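Local coordinates for conserved hypothetical protein (Pseudomonas aeruginosa, PDB 1YLL) that is of unknown function but is a HutD-family bicupin with two beta-barrels, possibly linked to histidine utilisation, at residues 63-68 against 89-94; 73-78 against 99-104; 127-132 against 182-187; 144-149 against 188-193. All blocks are in the same frame, centred on the assembly; numbering follows the deposited sequence.

Interaction 1: 63-68 against 89-94; sequences RIISVL and QAFAFS
Strand 91-94 is an outermost strand, within this chain, of a six-stranded antiparallel cupin sheet and runs along strand 62-69. Four backbone bonds join them in two hydrogen-bonded pairs, Arg63 with Phe93 and Ile65 with Phe91. The straightest is Ile65 N to Phe91 O, 167° at the hydrogen. On the face of Arg63, Ile65, Phe91 and Phe93 the fit is a ring laid into a bent arm. Phe93 takes the crowded first torsion (chi1 66°), with CG between the backbone N and the carbonyl carbon, and its ring swings over Arg63. There CB of Arg63 sits 4.0 Å from the centroid of the Phe93 ring as a CH-pi contact, while the chain folds at chi3 so that CD and NE follow the ring rim. The guanidinium, tilted 40° to the ring and bonded through NH2 to Asn112, has Phe93 CZ over one face. Ile65 CG2 plugs the in-plane edge of the same ring, 3.7 Å from Phe93 CE2. On the opposite face, that of Ile64 and Ala92, Ile64 CG2 rests 4.0 Å from Ala90 CB, where Leu177 of the second subunit packs. Beyond the paired residues, one water bridges the two segments, accepting from Val67 N and donating to Gln89 O, each at 2.8 Å.

Interaction 2: 73-78 against 99-104; sequences MRLRVD and VHCTLL
An antiparallel strand pair in the four-stranded sheet of a cupin barrel, 73-77 against 99-103, makes this contact, with one greasy and one polar face. Two hydrogen-bonded pairs, Arg74 with Thr102 and Arg76 with His100, supply four backbone bonds, all in the carbonyl planes; Thr102 N to Arg74 O is nearly straight at 174°. Met73, Leu75, Val77, Val99 and Cys101 share the apolar face. Leu75 CD2 lies against Cys101 CB at 3.6 Å and also reaches Val99 CG1. Met73, a selenomethionine, touches Cys101 SG with CB at 3.9 Å; its crowded first torsion (chi1 62°) and extended chain put SE 4.0 Å from Cys101 SG. Phe55 and Phe93 also pack on this side. On the polar face both arginines start with CG anti to the backbone N and bend at chi3, so each guanidinium comes over the partner side chain. That of Arg76 is within 8° of parallel to the His100 ring, which it approaches obliquely; Arg76 NH2 to His100 CB is 3.7 Å. Thr102 CB lies over one face of the Arg74 guanidinium, whose NE holds Glu81 in a salt bridge. A water lies 3.0 Å from Arg74 O, to which it can donate, and is hydrogen-bonded to Thr102 OG1 at 2.7 Å.

Interaction 3: 127-132 against 182-187; sequences LRVEGE and LTAHEP
Two chain corners meet here at one end of a cupin beta-barrel, where strands 120-129 and 178-184 turn at residues 130-131 and 185-186 respectively toward another sheet. Val129 points toward the other segment and its two methyls part: CG1, anti to the backbone N, reaches Ala184 CB at 3.8 Å, and CG2 reaches Leu182 CD1 at 3.9 Å. Val129 and Leu182 meet nearly perpendicular, and Val190 packs on both. On the outer side Arg128 and Pro187 run alongside each other in the same direction. The arginine is extended from CG to NE, so that Pro187 CB lies over the centre of one guanidinium face; Arg128 NH1 to Pro187 CB is 3.2 Å. In the guanidinium plane, Arg128 NH2 forms a salt bridge with Glu130 OE2 at 2.9 Å, though it meets the carboxylate from above that group's plane. Gly131, at phi 87° and psi -71°, has backbone angles suited to glycine, since a CB would jam against the preceding carbonyl. The Gly131 carbonyl O is gripped twice: Ala184 N donates from above the carbonyl plane at 3.1 Å, and Thr183 OG1 donates nearly along the C=O axis at 3.0 Å.

Interaction 4: 144-149 against 188-193; sequences LFAQQD and AWVCAV
Strands 141-146 and 187-197 are antiparallel neighbours within a five-stranded sheet of the cupin fold, and most residues of their contact are buried. Backbone bonds come first. Phe145 and Cys191 form a hydrogen-bonded pair, with Phe145 N to Cys191 O at 2.9 Å and Cys191 N to Phe145 O at 2.8 Å. Past the end of strand 141-146, Gln147 N still donates to Trp189 O at 2.9 Å, so the pairing carries into the loop. Apolar packing is led by Leu144, whose CG is anti to the backbone N (chi1 -169°). Its two methyls spread along one face of the opposite strand: Leu144 CD1 meets Val190 CB at 3.9 Å and CD2 meets Ala192 CB at 3.8 Å. Leu163 covers Leu144 and Ala146 on this face. On the other face, Phe145 stacks with Phe111 and Cys191 also touches it, tying the pair to the sheet holding strand 108-115; Cys191 also meets Leu124 and Trp126 of the adjacent strand. The third kind gathers round Trp189. Arg88 makes a cation-pi contact with its ring and also donates from NH1 to Gln147 OE1, fixing the glutamine alongside the indole with amide and ring planes 61° apart. Gln147 OE1 lies 3.8 Å from Trp189 CB.

In the fold
Along the chain, interactions 1 and 2 have alternating segments, and so do interactions 3 and 4; the first pair is complete before the second begins, as expected for two successive cupin barrels. Interactions 1 and 2, centres about 11 Å apart, lie on facing sheets that pack together, Phe91 CD2 meeting Leu75 CD1 at 3.7 Å. Interactions 3 and 4, centres about 10 Å apart, are joined through neighbouring strands 120-129 and 187-197. Interaction 4 reaches across to interaction 1 where Leu68 CD2 packs on Phe145 CE2, which links the two halves. Interactions 2 and 3 are farthest apart, about 32 Å between centres, while interactions 1 and 3 both touch the second subunit.

Interaction 1: 63-68 against 89-94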
# COMPACT_ATOMS: atom_id res chain seq x y z
N ARG D 63 -23.27 -14.40 21.79
CA ARG D 63 -22.63 -13.11 22.09
C ARG D 63 -21.17 -13.32 22.42
O ARG D 63 -20.77 -14.33 23.00
CB ARG D 63 -23.32 -12.44 23.30
CG ARG D 63 -24.81 -12.11 23.11
CD ARG D 63 -25.32 -11.16 24.21
NE ARG D 63 -24.55 -9.91 24.24
CZ ARG D 63 -24.87 -8.86 24.99
NH1 ARG D 63 -25.95 -8.90 25.76
NH2 ARG D 63 -24.13 -7.74 24.95
N ILE D 64 -20.36 -12.33 22.04
CA ILE D 64 -18.95 -12.34 22.43
C ILE D 64 -18.73 -10.89 22.88
O ILE D 64 -18.93 -9.95 22.10
CB ILE D 64 -17.99 -12.65 21.29
CG1 ILE D 64 -18.37 -13.98 20.62
CG2 ILE D 64 -16.56 -12.75 21.85
CD1 ILE D 64 -17.29 -14.45 19.60
N ILE D 65 -18.31 -10.70 24.13
CA ILE D 65 -18.11 -9.35 24.64
C ILE D 65 -16.67 -9.19 25.09
O ILE D 65 -16.04 -10.15 25.52
CB ILE D 65 -19.05 -9.12 25.85
CG1 ILE D 65 -19.00 -7.67 26.30
CG2 ILE D 65 -18.67 -10.07 26.99
CD1 ILE D 65 -20.25 -7.28 27.03
N SER D 66 -16.15 -7.97 24.94
CA SER D 66 -14.80 -7.65 25.37
C SER D 66 -14.78 -6.28 26.07
O SER D 66 -15.38 -5.35 25.58
CB SER D 66 -13.82 -7.53 24.18
OG SER D 66 -13.68 -8.72 23.44
N VAL D 67 -14.12 -6.19 27.22
CA VAL D 67 -13.99 -4.88 27.83
C VAL D 67 -12.98 -4.06 27.00
O VAL D 67 -11.99 -4.62 26.51
CB VAL D 67 -13.42 -4.98 29.27
CG1 VAL D 67 -12.96 -3.58 29.75
CG2 VAL D 67 -14.49 -5.55 30.20
N LEU D 68 -13.25 -2.77 26.82
CA LEU D 68 -12.34 -1.88 26.07
C LEU D 68 -11.60 -0.91 26.99
O LEU D 68 -10.38 -0.77 26.92
CB LEU D 68 -13.11 -1.00 25.11
CG LEU D 68 -13.73 -1.63 23.88
CD1 LEU D 68 -14.37 -0.53 23.08
CD2 LEU D 68 -12.63 -2.36 23.06
N GLN D 89 -10.20 -9.10 26.70
CA GLN D 89 -10.31 -10.51 27.02
C GLN D 89 -11.70 -10.89 26.59
O GLN D 89 -12.69 -10.71 27.32
CB GLN D 89 -10.11 -10.75 28.52
CG GLN D 89 -8.77 -10.25 29.00
CD GLN D 89 -8.50 -10.59 30.45
OE1 GLN D 89 -9.32 -10.35 31.33
NE2 GLN D 89 -7.33 -11.15 30.70
N ALA D 90 -11.79 -11.41 25.38
CA ALA D 90 -13.10 -11.78 24.86
C ALA D 90 -13.74 -12.90 25.65
O ALA D 90 -13.08 -13.84 26.05
CB ALA D 90 -12.96 -12.18 23.40
N PHE D 91 -15.05 -12.80 25.81
CA PHE D 91 -15.84 -13.76 26.58
C PHE D 91 -17.14 -14.06 25.81
O PHE D 91 -17.90 -13.16 25.47
CB PHE D 91 -16.13 -13.14 27.93
CG PHE D 91 -16.93 -14.02 28.85
CD1 PHE D 91 -16.32 -15.03 29.56
CD2 PHE D 91 -18.30 -13.81 29.00
CE1 PHE D 91 -17.08 -15.84 30.43
CE2 PHE D 91 -19.05 -14.61 29.86
CZ PHE D 91 -18.43 -15.62 30.57
N ALA D 92 -17.38 -15.34 25.55
CA ALA D 92 -18.58 -15.74 24.82
C ALA D 92 -19.66 -16.28 25.75
O ALA D 92 -19.34 -17.00 26.71
CB ALA D 92 -18.22 -16.85 23.78
N PHE D 93 -20.90 -15.93 25.46
CA PHE D 93 -22.05 -16.43 26.23
C PHE D 93 -23.28 -16.37 25.38
O PHE D 93 -23.33 -15.68 24.34
CB PHE D 93 -22.20 -15.64 27.56
CG PHE D 93 -22.57 -14.19 27.39
CD1 PHE D 93 -23.90 -13.76 27.50
CD2 PHE D 93 -21.57 -13.24 27.13
CE1 PHE D 93 -24.22 -12.39 27.36
CE2 PHE D 93 -21.88 -11.90 26.99
CZ PHE D 93 -23.21 -11.46 27.11
N SER D 94 -24.28 -17.16 25.76
CA SER D 94 -25.51 -17.19 25.04
C SER D 94 -26.46 -16.05 25.39
O SER D 94 -26.58 -15.67 26.56
CB SER D 94 -26.21 -18.53 25.31
OG SER D 94 -27.51 -18.53 24.78
O HOH W 1 -13.00 -8.28 28.76

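Interaction 2: 73-78 against 99-104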
# COMPACT_ATOMS: atom_id res chain seq x y z
N MSE D 73 -14.98 -6.08 34.53
CA MSE D 73 -16.27 -6.56 34.99
C MSE D 73 -16.23 -8.06 35.25
O MSE D 73 -15.29 -8.76 34.89
CB MSE D 73 -17.34 -6.30 33.91
CG MSE D 73 -17.07 -7.02 32.63
SE MSE D 73 -18.43 -6.72 31.23
CE MSE D 73 -17.59 -7.76 29.83
N ARG D 74 -17.25 -8.55 35.92
CA ARG D 74 -17.38 -9.96 36.19
C ARG D 74 -18.80 -10.29 35.75
O ARG D 74 -19.74 -9.63 36.20
CB ARG D 74 -17.22 -10.27 37.69
CG ARG D 74 -17.57 -11.73 38.03
CD ARG D 74 -17.49 -12.04 39.53
NE ARG D 74 -18.65 -11.57 40.30
CZ ARG D 74 -18.59 -10.65 41.27
NH1 ARG D 74 -17.44 -10.08 41.59
NH2 ARG D 74 -19.69 -10.30 41.93
N LEU D 75 -18.97 -11.28 34.88
CA LEU D 75 -20.30 -11.67 34.44
C LEU D 75 -20.77 -12.93 35.15
O LEU D 75 -20.04 -13.93 35.19
CB LEU D 75 -20.32 -11.92 32.91
CG LEU D 75 -20.11 -10.67 32.06
CD1 LEU D 75 -20.10 -11.05 30.58
CD2 LEU D 75 -21.22 -9.64 32.36
N ARG D 76 -21.97 -12.89 35.71
CA ARG D 76 -22.53 -14.09 36.33
C ARG D 76 -23.50 -14.60 35.25
O ARG D 76 -24.47 -13.94 34.92
CB ARG D 76 -23.30 -13.76 37.60
CG ARG D 76 -23.65 -14.98 38.41
CD ARG D 76 -24.39 -14.57 39.67
NE ARG D 76 -25.73 -14.09 39.33
CZ ARG D 76 -26.32 -13.05 39.89
NH1 ARG D 76 -25.70 -12.34 40.83
NH2 ARG D 76 -27.54 -12.70 39.49
N VAL D 77 -23.20 -15.77 34.69
CA VAL D 77 -23.99 -16.34 33.60
C VAL D 77 -24.70 -17.62 34.09
O VAL D 77 -24.03 -18.60 34.40
CB VAL D 77 -23.07 -16.71 32.42
CG1 VAL D 77 -23.91 -17.13 31.21
CG2 VAL D 77 -22.17 -15.50 32.08
N ASP D 78 -26.01 -17.58 34.15
CA ASP D 78 -26.79 -18.71 34.64
C ASP D 78 -26.22 -19.16 35.98
O ASP D 78 -26.04 -20.37 36.25
CB ASP D 78 -26.77 -19.84 33.62
CG ASP D 78 -27.47 -19.47 32.33
OD1 ASP D 78 -28.52 -18.80 32.38
OD2 ASP D 78 -26.99 -19.85 31.25
N VAL D 99 -27.94 -13.16 32.67
CA VAL D 99 -26.64 -12.56 32.91
C VAL D 99 -26.66 -11.31 33.76
O VAL D 99 -27.43 -10.40 33.50
CB VAL D 99 -25.97 -12.21 31.56
CG1 VAL D 99 -24.60 -11.58 31.79
CG2 VAL D 99 -25.83 -13.48 30.71
N HIS D 100 -25.80 -11.29 34.76
CA HIS D 100 -25.67 -10.11 35.60
C HIS D 100 -24.23 -9.62 35.48
O HIS D 100 -23.29 -10.41 35.54
CB HIS D 100 -25.97 -10.44 37.07
CG HIS D 100 -25.80 -9.26 37.98
ND1 HIS D 100 -24.62 -8.97 38.63
CD2 HIS D 100 -26.65 -8.25 38.29
CE1 HIS D 100 -24.75 -7.85 39.30
NE2 HIS D 100 -25.97 -7.39 39.12
N CYS D 101 -24.07 -8.31 35.29
CA CYS D 101 -22.75 -7.73 35.16
C CYS D 101 -22.40 -6.97 36.43
O CYS D 101 -23.15 -6.10 36.86
CB CYS D 101 -22.74 -6.76 33.99
SG CYS D 101 -21.23 -5.76 33.89
N THR D 102 -21.27 -7.32 37.03
CA THR D 102 -20.78 -6.60 38.21
C THR D 102 -19.55 -5.82 37.75
O THR D 102 -18.58 -6.41 37.26
CB THR D 102 -20.35 -7.58 39.32
OG1 THR D 102 -21.51 -8.27 39.80
CG2 THR D 102 -19.69 -6.85 40.45
N LEU D 103 -19.60 -4.49 37.88
CA LEU D 103 -18.46 -3.65 37.53
C LEU D 103 -17.45 -3.80 38.67
O LEU D 103 -17.82 -3.69 39.86
CB LEU D 103 -18.88 -2.20 37.40
CG LEU D 103 -19.88 -1.89 36.29
CD1 LEU D 103 -20.21 -0.38 36.27
CD2 LEU D 103 -19.32 -2.35 34.93
N LEU D 104 -16.19 -4.03 38.32
CA LEU D 104 -15.16 -4.21 39.34
C LEU D 104 -14.83 -2.90 40.04
O LEU D 104 -14.82 -2.83 41.27
CB LEU D 104 -13.91 -4.82 38.72
CG LEU D 104 -14.10 -6.24 38.16
CD1 LEU D 104 -12.74 -6.72 37.59
CD2 LEU D 104 -14.60 -7.21 39.25
O HOH W 2 -21.49 -10.62 38.39

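Interaction 3: 127-132 against 182-187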
# COMPACT_ATOMS: atom_id res chain seq x y z
N LEU D 127 -5.83 -8.40 18.07
CA LEU D 127 -4.47 -8.44 17.53
C LEU D 127 -3.75 -7.15 17.86
O LEU D 127 -4.32 -6.08 17.71
CB LEU D 127 -4.56 -8.59 16.02
CG LEU D 127 -5.25 -9.87 15.52
CD1 LEU D 127 -5.64 -9.73 14.04
CD2 LEU D 127 -4.34 -11.05 15.74
N ARG D 128 -2.48 -7.24 18.29
CA ARG D 128 -1.74 -6.00 18.58
C ARG D 128 -0.86 -5.79 17.36
O ARG D 128 0.02 -6.62 17.08
CB ARG D 128 -0.85 -6.14 19.82
CG ARG D 128 -0.25 -4.80 20.27
CD ARG D 128 0.52 -4.95 21.58
NE ARG D 128 0.86 -3.66 22.18
CZ ARG D 128 2.10 -3.16 22.25
NH1 ARG D 128 2.30 -1.98 22.83
NH2 ARG D 128 3.12 -3.84 21.74
N VAL D 129 -1.11 -4.71 16.64
CA VAL D 129 -0.35 -4.39 15.44
C VAL D 129 0.92 -3.65 15.85
O VAL D 129 0.87 -2.51 16.30
CB VAL D 129 -1.17 -3.53 14.46
CG1 VAL D 129 -0.35 -3.27 13.20
CG2 VAL D 129 -2.47 -4.23 14.08
N GLU D 130 2.05 -4.33 15.72
CA GLU D 130 3.35 -3.77 16.08
C GLU D 130 4.16 -3.65 14.79
O GLU D 130 4.86 -4.58 14.40
CB GLU D 130 4.06 -4.70 17.06
CG GLU D 130 3.41 -4.71 18.44
CD GLU D 130 4.05 -5.73 19.36
OE1 GLU D 130 5.28 -5.97 19.20
OE2 GLU D 130 3.35 -6.27 20.24
N GLY D 131 4.02 -2.51 14.14
CA GLY D 131 4.71 -2.29 12.90
C GLY D 131 3.87 -2.82 11.77
O GLY D 131 3.30 -2.06 11.01
N GLU D 132 3.76 -4.14 11.68
CA GLU D 132 3.00 -4.73 10.57
C GLU D 132 2.53 -6.14 10.91
O GLU D 132 3.16 -6.84 11.71
CB GLU D 132 3.91 -4.77 9.35
CG GLU D 132 3.36 -5.31 8.04
CD GLU D 132 4.42 -5.24 6.92
OE1 GLU D 132 5.47 -5.92 7.04
OE2 GLU D 132 4.23 -4.48 5.93
N LEU D 182 -2.08 -4.99 7.98
CA LEU D 182 -2.29 -3.82 8.81
C LEU D 182 -0.93 -3.29 9.20
O LEU D 182 0.01 -4.06 9.45
CB LEU D 182 -3.03 -4.18 10.09
CG LEU D 182 -4.34 -4.94 9.89
CD1 LEU D 182 -4.90 -5.27 11.27
CD2 LEU D 182 -5.32 -4.16 9.10
N THR D 183 -0.83 -1.98 9.29
CA THR D 183 0.42 -1.36 9.68
C THR D 183 0.15 -0.25 10.69
O THR D 183 -0.92 0.37 10.67
CB THR D 183 1.15 -0.81 8.46
OG1 THR D 183 2.36 -0.18 8.87
CG2 THR D 183 0.28 0.18 7.74
N ALA D 184 1.09 -0.03 11.61
CA ALA D 184 0.93 1.02 12.61
C ALA D 184 2.30 1.52 13.08
O ALA D 184 3.24 0.75 13.18
CB ALA D 184 0.14 0.48 13.79
N HIS D 185 2.41 2.82 13.36
CA HIS D 185 3.67 3.40 13.84
C HIS D 185 3.87 3.10 15.32
O HIS D 185 4.95 2.65 15.74
CB HIS D 185 3.68 4.91 13.61
CG HIS D 185 3.89 5.30 12.17
ND1 HIS D 185 3.29 4.64 11.12
CD2 HIS D 185 4.63 6.28 11.62
CE1 HIS D 185 3.65 5.20 9.98
NE2 HIS D 185 4.46 6.21 10.26
N GLU D 186 2.84 3.39 16.11
CA GLU D 186 2.84 3.14 17.54
C GLU D 186 1.95 1.90 17.62
O GLU D 186 0.96 1.82 16.88
CB GLU D 186 2.21 4.34 18.28
CG GLU D 186 1.92 4.18 19.78
CD GLU D 186 3.15 4.21 20.70
OE1 GLU D 186 4.05 5.05 20.49
OE2 GLU D 186 3.21 3.40 21.66
N PRO D 187 2.31 0.90 18.45
CA PRO D 187 1.51 -0.33 18.58
C PRO D 187 0.05 -0.05 18.85
O PRO D 187 -0.30 0.80 19.68
CB PRO D 187 2.18 -1.05 19.73
CG PRO D 187 3.64 -0.74 19.44
CD PRO D 187 3.60 0.75 19.15
O HOH W 3 -0.81 -0.86 22.14

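Interaction 4: 144-149 against 188-193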
# COMPACT_ATOMS: atom_id res chain seq x y z
N LEU D 144 -13.14 -4.76 11.07
CA LEU D 144 -11.84 -4.60 11.74
C LEU D 144 -11.93 -3.34 12.60
O LEU D 144 -11.93 -2.22 12.09
CB LEU D 144 -10.73 -4.48 10.67
CG LEU D 144 -9.28 -4.56 11.13
CD1 LEU D 144 -8.96 -3.38 12.01
CD2 LEU D 144 -9.00 -5.87 11.89
N PHE D 145 -12.06 -3.54 13.91
CA PHE D 145 -12.24 -2.45 14.86
C PHE D 145 -10.91 -2.03 15.46
O PHE D 145 -10.17 -2.87 15.91
CB PHE D 145 -13.14 -2.94 15.99
CG PHE D 145 -13.33 -1.94 17.10
CD1 PHE D 145 -14.21 -0.89 16.96
CD2 PHE D 145 -12.61 -2.08 18.30
CE1 PHE D 145 -14.41 0.03 18.00
CE2 PHE D 145 -12.80 -1.17 19.36
CZ PHE D 145 -13.69 -0.14 19.21
N ALA D 146 -10.60 -0.73 15.43
CA ALA D 146 -9.34 -0.26 16.01
C ALA D 146 -9.60 0.29 17.40
O ALA D 146 -10.39 1.22 17.53
CB ALA D 146 -8.73 0.85 15.14
N GLN D 147 -8.98 -0.27 18.44
CA GLN D 147 -9.20 0.30 19.77
C GLN D 147 -8.30 1.53 19.90
O GLN D 147 -8.69 2.57 20.46
CB GLN D 147 -8.84 -0.69 20.86
CG GLN D 147 -9.08 -0.07 22.21
CD GLN D 147 -8.61 -0.90 23.34
OE1 GLN D 147 -7.77 -1.80 23.17
NE2 GLN D 147 -9.12 -0.61 24.53
N GLN D 148 -7.09 1.42 19.38
CA GLN D 148 -6.14 2.52 19.43
C GLN D 148 -5.93 3.13 18.04
O GLN D 148 -6.18 2.48 17.03
CB GLN D 148 -4.85 2.03 20.08
CG GLN D 148 -5.12 1.60 21.52
CD GLN D 148 -4.07 0.69 22.10
OE1 GLN D 148 -3.77 0.77 23.30
NE2 GLN D 148 -3.52 -0.19 21.29
N ASP D 149 -5.49 4.38 18.00
CA ASP D 149 -5.31 5.08 16.73
C ASP D 149 -4.08 4.69 15.90
O ASP D 149 -3.12 4.15 16.41
CB ASP D 149 -5.24 6.59 17.01
CG ASP D 149 -5.54 7.43 15.79
OD1 ASP D 149 -5.04 7.10 14.69
OD2 ASP D 149 -6.28 8.42 15.90
N ALA D 188 -0.82 -0.77 18.15
CA ALA D 188 -2.24 -0.52 18.32
C ALA D 188 -2.98 -1.83 18.27
O ALA D 188 -2.70 -2.70 17.45
CB ALA D 188 -2.74 0.40 17.23
N TRP D 189 -3.92 -1.95 19.21
CA TRP D 189 -4.75 -3.13 19.31
C TRP D 189 -5.94 -2.97 18.40
O TRP D 189 -6.54 -1.90 18.35
CB TRP D 189 -5.24 -3.28 20.75
CG TRP D 189 -4.27 -3.93 21.68
CD1 TRP D 189 -3.46 -3.31 22.62
CD2 TRP D 189 -4.01 -5.33 21.79
NE1 TRP D 189 -2.71 -4.24 23.29
CE2 TRP D 189 -3.03 -5.49 22.80
CE3 TRP D 189 -4.50 -6.47 21.12
CZ2 TRP D 189 -2.53 -6.75 23.17
CZ3 TRP D 189 -4.01 -7.71 21.47
CH2 TRP D 189 -3.03 -7.85 22.50
N VAL D 190 -6.26 -4.05 17.69
CA VAL D 190 -7.43 -4.10 16.81
C VAL D 190 -8.17 -5.39 17.08
O VAL D 190 -7.61 -6.31 17.64
CB VAL D 190 -7.03 -4.08 15.28
CG1 VAL D 190 -6.25 -2.79 14.95
CG2 VAL D 190 -6.17 -5.24 14.95
N CYS D 191 -9.46 -5.43 16.72
CA CYS D 191 -10.22 -6.66 16.88
C CYS D 191 -10.72 -7.01 15.49
O CYS D 191 -11.45 -6.22 14.86
CB CYS D 191 -11.37 -6.47 17.84
SG CYS D 191 -12.15 -8.08 18.27
N ALA D 192 -10.29 -8.17 15.02
CA ALA D 192 -10.66 -8.65 13.70
C ALA D 192 -11.85 -9.59 13.89
O ALA D 192 -11.71 -10.62 14.55
CB ALA D 192 -9.50 -9.40 13.09
N VAL D 193 -12.98 -9.24 13.29
CA VAL D 193 -14.20 -10.06 13.37
C VAL D 193 -14.53 -10.54 11.95
O VAL D 193 -14.70 -9.71 11.06
CB VAL D 193 -15.37 -9.23 13.92
CG1 VAL D 193 -16.66 -10.07 13.92
CG2 VAL D 193 -15.07 -8.83 15.36